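Local coordinates for hypothetical protein TTHA1606 (Thermus thermophilus, PDB 2YYB) that is of unknown function but belongs to the GTP cyclohydrolase I type 2/NIF3 family and probably binds divalent metal ions, at residues A[1-6]-A[29-34]; A[12-17]-A[94-99]; A[21-26]-A[67-72]; A[48-53]-A[84-89]. One frame throughout, in Å; residues are numbered along the deposited sequence.

Interaction 1 (A[1-6]-A[29-34]); sequences MDRDEL and QVEGKR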
# COMPACT_ATOMS: atom_id res chain seq x y z
N MET A 1 24.63 -19.78 32.80
CA MET A 1 25.07 -19.15 31.52
C MET A 1 24.58 -17.72 31.43
O MET A 1 23.52 -17.37 31.96
CB MET A 1 24.55 -19.97 30.33
CG MET A 1 24.79 -19.29 28.99
SD MET A 1 24.81 -20.42 27.58
CE MET A 1 25.56 -19.35 26.32
N ASP A 2 25.37 -16.87 30.78
CA ASP A 2 25.00 -15.48 30.61
C ASP A 2 23.85 -15.42 29.59
O ASP A 2 23.98 -15.94 28.48
CB ASP A 2 26.20 -14.68 30.10
CG ASP A 2 25.86 -13.25 29.78
OD1 ASP A 2 24.78 -12.81 30.22
OD2 ASP A 2 26.66 -12.57 29.11
N ARG A 3 22.73 -14.81 29.97
CA ARG A 3 21.57 -14.72 29.11
C ARG A 3 21.84 -14.03 27.79
O ARG A 3 21.31 -14.42 26.76
CB ARG A 3 20.41 -14.00 29.82
CG ARG A 3 19.34 -13.42 28.89
CD ARG A 3 19.42 -11.91 28.91
NE ARG A 3 18.86 -11.40 30.16
CZ ARG A 3 19.18 -10.24 30.73
NH1 ARG A 3 20.06 -9.43 30.17
NH2 ARG A 3 18.59 -9.89 31.87
N ASP A 4 22.66 -13.00 27.82
CA ASP A 4 22.95 -12.26 26.61
C ASP A 4 23.74 -13.08 25.58
O ASP A 4 23.61 -12.86 24.38
CB ASP A 4 23.67 -10.96 26.98
CG ASP A 4 22.78 -10.02 27.80
OD1 ASP A 4 23.29 -9.29 28.66
OD2 ASP A 4 21.55 -10.03 27.56
N GLU A 5 24.54 -14.04 26.04
CA GLU A 5 25.28 -14.89 25.10
C GLU A 5 24.33 -15.93 24.54
O GLU A 5 24.40 -16.28 23.36
CB GLU A 5 26.44 -15.60 25.79
CG GLU A 5 27.41 -14.67 26.45
CD GLU A 5 28.51 -15.43 27.16
OE1 GLU A 5 28.24 -16.59 27.58
OE2 GLU A 5 29.62 -14.87 27.31
N LEU A 6 23.45 -16.44 25.40
CA LEU A 6 22.47 -17.42 24.99
C LEU A 6 21.59 -16.78 23.90
O LEU A 6 21.32 -17.40 22.87
CB LEU A 6 21.59 -17.85 26.17
CG LEU A 6 21.22 -19.34 26.29
CD1 LEU A 6 19.83 -19.48 26.94
CD2 LEU A 6 21.24 -20.00 24.92
N GLN A 29 11.77 -11.91 23.65
CA GLN A 29 10.59 -11.06 23.73
C GLN A 29 10.42 -10.41 25.09
O GLN A 29 9.91 -9.31 25.17
CB GLN A 29 9.33 -11.86 23.39
CG GLN A 29 9.37 -12.54 22.04
CD GLN A 29 7.97 -12.89 21.52
OE1 GLN A 29 7.11 -13.33 22.28
NE2 GLN A 29 7.76 -12.71 20.21
N VAL A 30 10.81 -11.10 26.15
CA VAL A 30 10.71 -10.54 27.50
C VAL A 30 11.97 -10.88 28.26
O VAL A 30 12.37 -12.04 28.34
CB VAL A 30 9.47 -11.06 28.28
CG1 VAL A 30 9.43 -10.42 29.66
CG2 VAL A 30 8.19 -10.74 27.52
N GLU A 31 12.60 -9.86 28.81
CA GLU A 31 13.84 -10.02 29.56
C GLU A 31 13.59 -10.51 30.99
O GLU A 31 12.58 -10.17 31.60
CB GLU A 31 14.60 -8.69 29.54
CG GLU A 31 15.92 -8.67 30.31
CD GLU A 31 16.49 -7.26 30.38
OE1 GLU A 31 16.92 -6.73 29.34
OE2 GLU A 31 16.49 -6.66 31.49
N GLY A 32 14.51 -11.35 31.49
CA GLY A 32 14.45 -11.91 32.84
C GLY A 32 15.84 -11.92 33.46
O GLY A 32 16.66 -11.05 33.15
N LYS A 33 16.13 -12.90 34.32
CA LYS A 33 17.43 -13.01 34.98
C LYS A 33 18.60 -13.00 34.01
O LYS A 33 18.51 -13.58 32.91
CB LYS A 33 17.55 -14.33 35.75
CG LYS A 33 16.58 -14.57 36.85
CD LYS A 33 16.64 -16.04 37.25
CE LYS A 33 15.60 -16.31 38.32
NZ LYS A 33 15.43 -17.77 38.63
N ARG A 34 19.71 -12.40 34.41
CA ARG A 34 20.88 -12.39 33.56
C ARG A 34 21.65 -13.73 33.63
O ARG A 34 22.41 -14.06 32.71
CB ARG A 34 21.81 -11.24 33.93
CG ARG A 34 22.90 -10.97 32.90
CD ARG A 34 23.77 -9.76 33.27
NE ARG A 34 24.61 -9.33 32.15
CZ ARG A 34 25.51 -10.10 31.52
NH1 ARG A 34 25.69 -11.36 31.90
NH2 ARG A 34 26.21 -9.61 30.50

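Interaction 2 (A[12-17]-A[94-99]); sequences AYLRIQ and YAAHLP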
# COMPACT_ATOMS: atom_id res chain seq x y z
N ALA A 12 21.85 -16.44 16.26
CA ALA A 12 22.82 -16.88 15.26
C ALA A 12 22.45 -18.25 14.70
O ALA A 12 22.29 -18.41 13.48
CB ALA A 12 24.20 -16.94 15.87
N TYR A 13 22.31 -19.21 15.60
CA TYR A 13 21.99 -20.59 15.25
C TYR A 13 20.72 -20.73 14.43
O TYR A 13 20.67 -21.54 13.52
CB TYR A 13 21.86 -21.42 16.53
CG TYR A 13 21.60 -22.89 16.29
CD1 TYR A 13 22.55 -23.71 15.68
CD2 TYR A 13 20.41 -23.47 16.71
CE1 TYR A 13 22.32 -25.07 15.48
CE2 TYR A 13 20.16 -24.83 16.52
CZ TYR A 13 21.11 -25.63 15.91
OH TYR A 13 20.85 -26.98 15.74
N LEU A 14 19.70 -19.94 14.77
CA LEU A 14 18.43 -19.99 14.07
C LEU A 14 18.45 -18.98 12.94
O LEU A 14 17.56 -18.96 12.10
CB LEU A 14 17.29 -19.69 15.04
CG LEU A 14 17.26 -20.58 16.29
CD1 LEU A 14 16.29 -20.02 17.31
CD2 LEU A 14 16.86 -21.99 15.90
N ARG A 15 19.49 -18.15 12.93
CA ARG A 15 19.66 -17.10 11.94
C ARG A 15 18.32 -16.45 11.61
O ARG A 15 17.82 -16.52 10.49
CB ARG A 15 20.35 -17.63 10.67
CG ARG A 15 19.86 -18.96 10.15
CD ARG A 15 20.91 -19.63 9.28
NE ARG A 15 20.71 -21.07 9.24
CZ ARG A 15 21.65 -21.97 8.95
NH1 ARG A 15 22.89 -21.58 8.67
NH2 ARG A 15 21.36 -23.27 8.96
N ILE A 16 17.75 -15.81 12.62
CA ILE A 16 16.46 -15.16 12.51
C ILE A 16 16.45 -13.96 11.59
O ILE A 16 15.40 -13.37 11.34
CB ILE A 16 15.98 -14.71 13.91
CG1 ILE A 16 16.94 -13.66 14.48
CG2 ILE A 16 15.91 -15.93 14.83
CD1 ILE A 16 16.45 -12.99 15.75
N GLN A 17 17.62 -13.57 11.07
CA GLN A 17 17.68 -12.43 10.17
C GLN A 17 17.23 -12.84 8.77
O GLN A 17 16.92 -11.99 7.92
CB GLN A 17 19.10 -11.84 10.12
CG GLN A 17 20.16 -12.80 9.60
CD GLN A 17 20.57 -13.86 10.61
OE1 GLN A 17 21.34 -14.77 10.30
NE2 GLN A 17 20.06 -13.75 11.84
N TYR A 94 11.93 -16.25 25.14
CA TYR A 94 12.56 -16.25 23.83
C TYR A 94 11.60 -16.94 22.84
O TYR A 94 11.22 -18.11 23.01
CB TYR A 94 13.89 -17.01 23.87
CG TYR A 94 14.68 -16.93 22.59
CD1 TYR A 94 15.58 -15.90 22.38
CD2 TYR A 94 14.50 -17.86 21.57
CE1 TYR A 94 16.30 -15.79 21.17
CE2 TYR A 94 15.20 -17.77 20.37
CZ TYR A 94 16.10 -16.73 20.17
OH TYR A 94 16.85 -16.65 19.01
N ALA A 95 11.20 -16.21 21.80
CA ALA A 95 10.27 -16.77 20.83
C ALA A 95 10.94 -17.05 19.48
O ALA A 95 11.74 -16.24 18.99
CB ALA A 95 9.05 -15.82 20.66
N ALA A 96 10.62 -18.20 18.89
CA ALA A 96 11.17 -18.60 17.59
C ALA A 96 10.04 -19.19 16.74
O ALA A 96 9.62 -20.33 16.96
CB ALA A 96 12.28 -19.64 17.78
N HIS A 97 9.56 -18.41 15.77
CA HIS A 97 8.45 -18.82 14.91
C HIS A 97 8.87 -19.54 13.62
O HIS A 97 9.18 -20.74 13.64
CB HIS A 97 7.61 -17.60 14.55
CG HIS A 97 6.30 -17.93 13.92
ND1 HIS A 97 5.53 -17.00 13.27
CD2 HIS A 97 5.60 -19.09 13.88
CE1 HIS A 97 4.41 -17.56 12.86
NE2 HIS A 97 4.42 -18.84 13.22
N LEU A 98 8.87 -18.81 12.50
CA LEU A 98 9.23 -19.41 11.23
C LEU A 98 10.62 -20.06 11.25
O LEU A 98 10.79 -21.18 10.76
CB LEU A 98 9.17 -18.37 10.10
CG LEU A 98 7.80 -17.80 9.71
CD1 LEU A 98 7.98 -16.85 8.53
CD2 LEU A 98 6.82 -18.90 9.35
N PRO A 99 11.62 -19.37 11.82
CA PRO A 99 12.97 -19.93 11.86
C PRO A 99 13.09 -21.27 12.59
O PRO A 99 13.96 -22.07 12.25
CB PRO A 99 13.79 -18.81 12.49
CG PRO A 99 12.80 -18.12 13.34
CD PRO A 99 11.58 -18.06 12.49

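Interaction 3 (A[21-26]-A[67-72]); sequences QDPSLN and LFWGKP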
# COMPACT_ATOMS: atom_id res chain seq x y z
N GLN A 21 10.14 -11.35 7.19
CA GLN A 21 8.72 -11.20 6.90
C GLN A 21 7.83 -12.02 7.85
O GLN A 21 6.68 -12.35 7.52
CB GLN A 21 8.45 -11.59 5.44
CG GLN A 21 8.49 -13.10 5.14
CD GLN A 21 9.77 -13.79 5.59
OE1 GLN A 21 10.86 -13.20 5.56
NE2 GLN A 21 9.64 -15.05 6.00
N ASP A 22 8.37 -12.34 9.02
CA ASP A 22 7.62 -13.11 10.01
C ASP A 22 6.95 -12.07 10.90
O ASP A 22 7.63 -11.24 11.51
CB ASP A 22 8.58 -13.98 10.83
CG ASP A 22 7.86 -15.04 11.65
OD1 ASP A 22 8.55 -15.96 12.16
OD2 ASP A 22 6.62 -14.96 11.78
N PRO A 23 5.60 -12.08 10.98
CA PRO A 23 4.90 -11.10 11.82
C PRO A 23 5.35 -11.16 13.28
O PRO A 23 5.51 -10.13 13.92
CB PRO A 23 3.43 -11.46 11.63
CG PRO A 23 3.47 -12.94 11.39
CD PRO A 23 4.64 -13.07 10.44
N SER A 24 5.57 -12.37 13.79
CA SER A 24 5.99 -12.54 15.18
C SER A 24 7.38 -11.95 15.41
O SER A 24 8.24 -12.02 14.53
CB SER A 24 6.00 -14.01 15.57
OG SER A 24 7.25 -14.59 15.24
N LEU A 25 7.59 -11.38 16.58
CA LEU A 25 8.87 -10.78 16.93
C LEU A 25 9.80 -11.90 17.39
O LEU A 25 9.74 -12.32 18.54
CB LEU A 25 8.67 -9.75 18.05
CG LEU A 25 9.73 -8.68 18.26
CD1 LEU A 25 10.88 -8.88 17.29
CD2 LEU A 25 9.10 -7.30 18.05
N ASN A 26 10.65 -12.39 16.49
CA ASN A 26 11.56 -13.47 16.84
C ASN A 26 12.73 -13.00 17.68
O ASN A 26 13.27 -11.90 17.48
CB ASN A 26 12.04 -14.17 15.56
CG ASN A 26 10.92 -14.95 14.85
OD1 ASN A 26 10.93 -15.09 13.63
ND2 ASN A 26 9.96 -15.46 15.63
N LEU A 67 4.52 -13.81 22.20
CA LEU A 67 3.55 -12.79 22.56
C LEU A 67 3.29 -11.69 21.55
O LEU A 67 2.21 -11.09 21.55
CB LEU A 67 3.97 -12.12 23.86
CG LEU A 67 3.93 -12.95 25.13
CD1 LEU A 67 4.51 -12.12 26.26
CD2 LEU A 67 2.51 -13.36 25.44
N PHE A 68 4.26 -11.43 20.68
CA PHE A 68 4.12 -10.36 19.71
C PHE A 68 3.92 -10.76 18.25
O PHE A 68 4.54 -11.71 17.77
CB PHE A 68 5.34 -9.44 19.84
CG PHE A 68 5.48 -8.84 21.21
CD1 PHE A 68 4.54 -7.93 21.68
CD2 PHE A 68 6.52 -9.21 22.05
CE1 PHE A 68 4.63 -7.41 22.96
CE2 PHE A 68 6.62 -8.69 23.33
CZ PHE A 68 5.68 -7.80 23.78
N TRP A 69 3.05 -10.03 17.56
CA TRP A 69 2.75 -10.29 16.16
C TRP A 69 2.56 -9.00 15.37
O TRP A 69 1.73 -8.96 14.46
CB TRP A 69 1.49 -11.15 16.03
CG TRP A 69 1.49 -12.40 16.88
CD1 TRP A 69 1.04 -12.53 18.16
CD2 TRP A 69 2.02 -13.69 16.51
NE1 TRP A 69 1.24 -13.81 18.61
CE2 TRP A 69 1.84 -14.55 17.63
CE3 TRP A 69 2.61 -14.21 15.35
CZ2 TRP A 69 2.24 -15.89 17.62
CZ3 TRP A 69 3.01 -15.56 15.34
CH2 TRP A 69 2.82 -16.38 16.47
N GLY A 70 3.31 -7.95 15.69
CA GLY A 70 3.16 -6.69 14.98
C GLY A 70 2.01 -5.83 15.51
O GLY A 70 1.99 -4.61 15.36
N LYS A 71 1.04 -6.49 16.14
CA LYS A 71 -0.12 -5.81 16.73
C LYS A 71 0.24 -5.35 18.14
O LYS A 71 0.45 -6.18 19.03
CB LYS A 71 -1.31 -6.78 16.82
CG LYS A 71 -0.98 -8.08 17.56
CD LYS A 71 -2.22 -8.87 17.93
CE LYS A 71 -1.86 -10.20 18.59
NZ LYS A 71 -0.98 -10.03 19.80
N PRO A 72 0.34 -4.03 18.36
CA PRO A 72 0.67 -3.56 19.71
C PRO A 72 -0.61 -3.64 20.56
O PRO A 72 -1.65 -3.09 20.18
CB PRO A 72 1.13 -2.13 19.46
CG PRO A 72 0.18 -1.70 18.37
CD PRO A 72 0.17 -2.90 17.43

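Interaction 4 (A[48-53]-A[84-89]); sequences AIFRKA and ETLFQG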
# COMPACT_ATOMS: atom_id res chain seq x y z
N ALA A 48 -0.93 -20.20 31.62
CA ALA A 48 -0.75 -21.55 32.15
C ALA A 48 0.70 -22.00 31.99
O ALA A 48 1.34 -22.37 32.98
CB ALA A 48 -1.70 -22.52 31.47
N ILE A 49 1.21 -21.99 30.77
CA ILE A 49 2.60 -22.37 30.52
C ILE A 49 3.56 -21.57 31.41
O ILE A 49 4.53 -22.13 31.93
CB ILE A 49 3.01 -22.12 29.05
CG1 ILE A 49 2.40 -23.20 28.15
CG2 ILE A 49 4.52 -22.13 28.90
CD1 ILE A 49 2.66 -24.62 28.67
N PHE A 50 3.30 -20.28 31.57
CA PHE A 50 4.15 -19.42 32.38
C PHE A 50 4.16 -19.80 33.86
O PHE A 50 5.22 -19.74 34.49
CB PHE A 50 3.73 -17.97 32.21
CG PHE A 50 4.02 -17.40 30.85
CD1 PHE A 50 4.72 -18.15 29.91
CD2 PHE A 50 3.61 -16.12 30.52
CE1 PHE A 50 5.02 -17.63 28.67
CE2 PHE A 50 3.90 -15.58 29.28
CZ PHE A 50 4.61 -16.34 28.34
N ARG A 51 3.00 -20.18 34.40
CA ARG A 51 2.90 -20.61 35.80
C ARG A 51 3.71 -21.89 35.99
O ARG A 51 4.38 -22.06 37.01
CB ARG A 51 1.44 -20.87 36.19
CG ARG A 51 0.61 -19.62 36.49
CD ARG A 51 1.01 -19.00 37.83
NE ARG A 51 0.88 -17.55 37.85
CZ ARG A 51 1.32 -16.77 38.84
NH1 ARG A 51 1.90 -17.32 39.90
NH2 ARG A 51 1.20 -15.45 38.76
N LYS A 52 3.65 -22.79 35.01
CA LYS A 52 4.40 -24.04 35.06
C LYS A 52 5.90 -23.75 35.01
O LYS A 52 6.68 -24.40 35.71
CB LYS A 52 4.06 -24.98 33.90
CG LYS A 52 2.68 -25.61 33.93
CD LYS A 52 2.73 -26.90 33.13
CE LYS A 52 1.36 -27.51 32.89
NZ LYS A 52 0.58 -26.71 31.90
N ALA A 53 6.30 -22.79 34.19
CA ALA A 53 7.72 -22.44 34.10
C ALA A 53 8.16 -21.91 35.46
O ALA A 53 9.28 -22.15 35.90
CB ALA A 53 7.95 -21.40 33.03
N GLU A 84 3.32 -10.32 34.72
CA GLU A 84 3.57 -10.37 36.16
C GLU A 84 4.24 -11.70 36.50
O GLU A 84 5.16 -11.74 37.32
CB GLU A 84 2.25 -10.22 36.94
CG GLU A 84 1.68 -8.83 36.91
CD GLU A 84 0.38 -8.69 37.67
OE1 GLU A 84 -0.61 -9.40 37.31
OE2 GLU A 84 0.33 -7.87 38.62
N THR A 85 3.75 -12.77 35.88
CA THR A 85 4.27 -14.11 36.08
C THR A 85 5.71 -14.21 35.59
O THR A 85 6.59 -14.68 36.30
CB THR A 85 3.41 -15.12 35.33
OG1 THR A 85 2.07 -14.98 35.77
CG2 THR A 85 3.86 -16.53 35.59
N LEU A 86 5.98 -13.79 34.36
CA LEU A 86 7.37 -13.86 33.92
C LEU A 86 8.22 -13.03 34.88
O LEU A 86 9.24 -13.51 35.38
CB LEU A 86 7.53 -13.35 32.48
CG LEU A 86 6.78 -14.09 31.37
CD1 LEU A 86 7.12 -13.44 30.05
CD2 LEU A 86 7.13 -15.57 31.33
N PHE A 87 7.81 -11.79 35.16
CA PHE A 87 8.58 -10.92 36.07
C PHE A 87 8.82 -11.61 37.41
O PHE A 87 9.96 -11.79 37.83
CB PHE A 87 7.83 -9.60 36.33
CG PHE A 87 7.85 -8.64 35.17
CD1 PHE A 87 8.45 -8.97 33.96
CD2 PHE A 87 7.23 -7.40 35.28
CE1 PHE A 87 8.41 -8.09 32.89
CE2 PHE A 87 7.18 -6.51 34.21
CZ PHE A 87 7.77 -6.86 33.01
N GLN A 88 7.73 -12.00 38.07
CA GLN A 88 7.81 -12.67 39.35
C GLN A 88 8.89 -13.76 39.37
O GLN A 88 9.55 -13.94 40.38
CB GLN A 88 6.46 -13.28 39.69
CG GLN A 88 6.34 -13.77 41.11
CD GLN A 88 4.96 -14.37 41.39
OE1 GLN A 88 3.92 -13.74 41.15
NE2 GLN A 88 4.95 -15.59 41.92
N GLY A 89 9.07 -14.47 38.26
CA GLY A 89 10.05 -15.54 38.23
C GLY A 89 11.36 -15.26 37.54
O GLY A 89 12.17 -16.17 37.33

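Interaction 1 (A[1-6]-A[29-34])
Arg3 reaches from the first turn of helix 3-13 to the loop that follows strand 27-30. Its CB sits 3.5 Å from Arg34 O, an oxygen that also accepts from Arg3 N at 2.9 Å. CG stands anti to the backbone N (chi1 160°), and the chain then bends at chi2 and chi3. NE passes near Lys33 O and gives a weak bond to Asn92 OD1. At the tip, NH2 donates in the guanidinium plane to Gly32 O at 2.6 Å (N-H...O 162°). NH1 points at Asp4 OD2, 3.1 Å away and also in plane, meeting that carboxylate on its syn side. These two bonds fix the rotation of the guanidinium. Glu31 CG lies over one face, 3.3 Å from Arg3 NH2, and Arg34 CA over the opposite one. The Glu31 carboxylate stacks on the guanidinium, planes 21° apart, as a long pairing of charges with no N-H aimed at it; its OE1 accepts from Gly77 N of the second subunit. Arg34 reaches back with a chain extended from CG to NE: Asp4 OD1 lies over its guanidinium face, 3.5 Å from NH2, charges alone, and NH2 bonds weakly to Asp2 OD2. Asp2, the N-cap residue, takes Asp4 N on OD1 (3.2 Å), from above the carboxylate plane. A salt-bridge network thus joins an N-capped helix start to the loop beyond edge strand 27-30.

Interaction 2 (A[12-17]-A[94-99])
The Tyr94 ring takes Leu14 at its edge: Leu14 CD1 lies near the ring plane, 4.0 Å from CE2 and 3.8 Å from OH, the two side chains reaching toward each other tip to tip. Tyr94 CG is anti to the backbone N (chi1 -174°), beside the carbonyl carbon; the bond to CB already points to 12-17. The hydroxyl itself is hydrogen-bonded to Asp11 OD2, one turn back on helix 3-13, so the polar tip is satisfied while its flank packs on leucine. The other flat ring of the segment, His97, carries Leu98 CG over one face and meets the rings of Trp69 and His64 edge-to-face. Leu14 CD1 serves a second partner, Ala96 CB, at 4.1 Å. Farther along, Pro99 takes over: its CB is 3.8 Å from Leu14 O, and its CG is 4.1 Å from Ile16 CG2, where the two side chains meet at a slant. The side chains meet through carbon almost throughout, with Leu14 O and Tyr94 OH at the margins. Helix 3-13 ends in a Schellman motif whose C-prime residue is Arg15, at positive phi; Ile16 N returns to Asp11 O. The turn that follows helix 3-13 thus packs against the exit of strand 92-95 and the first turn of helix 98-102, close to His64 and Asp101, both predicted metal ligands.

Interaction 3 (A[21-26]-A[67-72])
Ser24 overlaps the six-membered part of the Trp69 indole, its CB 3.4 Å from CZ3 and as close to CE3, approaching at a slant to the ring. Pro23 comes to the same ring at its edge, with CG near the indole plane and 4.2 Å from Trp69 CE3. The six-membered ring thus touches two consecutive residues of the loop.

The two backbones also touch directly. Leu25 N donates to Phe68 O at 3.3 Å, from well above the carbonyl plane and with an N-H...O angle of 149°. The same oxygen receives a CA-H...O contact from Ser24 CA at 3.1 Å, so two neighbouring donors share it. A second such contact runs the other way, Trp69 CA to Pro23 O, 3.6 Å. The side chains of Leu25 and Phe68 meet CB to CB, 3.8 Å apart; the phenyl ring turns off to meet Phe73 and to pack on Ile75 of the second subunit, while Leu25 packs on Pro72 of that subunit.

Asp22 accepts from His97 ND1 and Leu98 N, fastening this loop to the start of helix 98-102. The Trp69 side chain comes within about 4 Å of that of His65, a predicted metal ligand. The contact is a loop-to-loop meeting beside the predicted divalent metal site of the NIF3 fold.

Interaction 4 (A[48-53]-A[84-89])
Phe50 and Leu86 make the apolar half of this helix pair. Leu86 CD2 stands over the centre of the phenyl ring, 3.6 Å from the centroid and 9° off the ring normal, a CH-pi contact. Beside it, Thr85 CG2 packs on Phe50 CB at 3.7 Å, and just as close to Phe50 O.

Arg51 makes the contacts of the second kind. Its chain bends at chi2 and chi3, and its guanidinium lies over Thr85 CG2, which therefore touches both Phe50 and the guanidinium face. Thr85 OG1 approaches Arg51 NH2 to 3.1 Å. That hydroxyl is hydrogen-bonded to Glu47 OE1 and Arg81 O. Gln88 OE1 is more loosely placed, 4.0 Å from Arg51 NH2, with the amide and guanidinium planes steeply inclined.

The segment axes approach to 9.3 Å and run nearly parallel, 13° apart. Phe50 and Leu86 both reach down to Leu93 of strand 92-95. Helix 47-55 links parallel strands 39-42 and 60-63, and helix 77-88 links 60-63 and 92-95: two successive beta-alpha-beta crossovers packed side by side on one face of the sheet.

Overall arrangement
From the N terminus, interaction 1 closes the first loop, bringing the loop after strand 27-30 back to the start of helix 3-13. Interaction 2 opens inside that loop and closes only at 94-99, so the two cross, joined through helix 3-13 and the neighbouring strands 27-30 and 92-95. Interactions 3 and 4 both nest within the long loop of interaction 2 and cross each other; interaction 3 also crosses interaction 1, while interaction 4 follows it in series. Gln29 bonds to Leu67 and Val30 packs on Leu86, tying strand 27-30 to the 67-72 loop and to helix 77-88. Interactions 1, 3 and 4 also touch the second subunit.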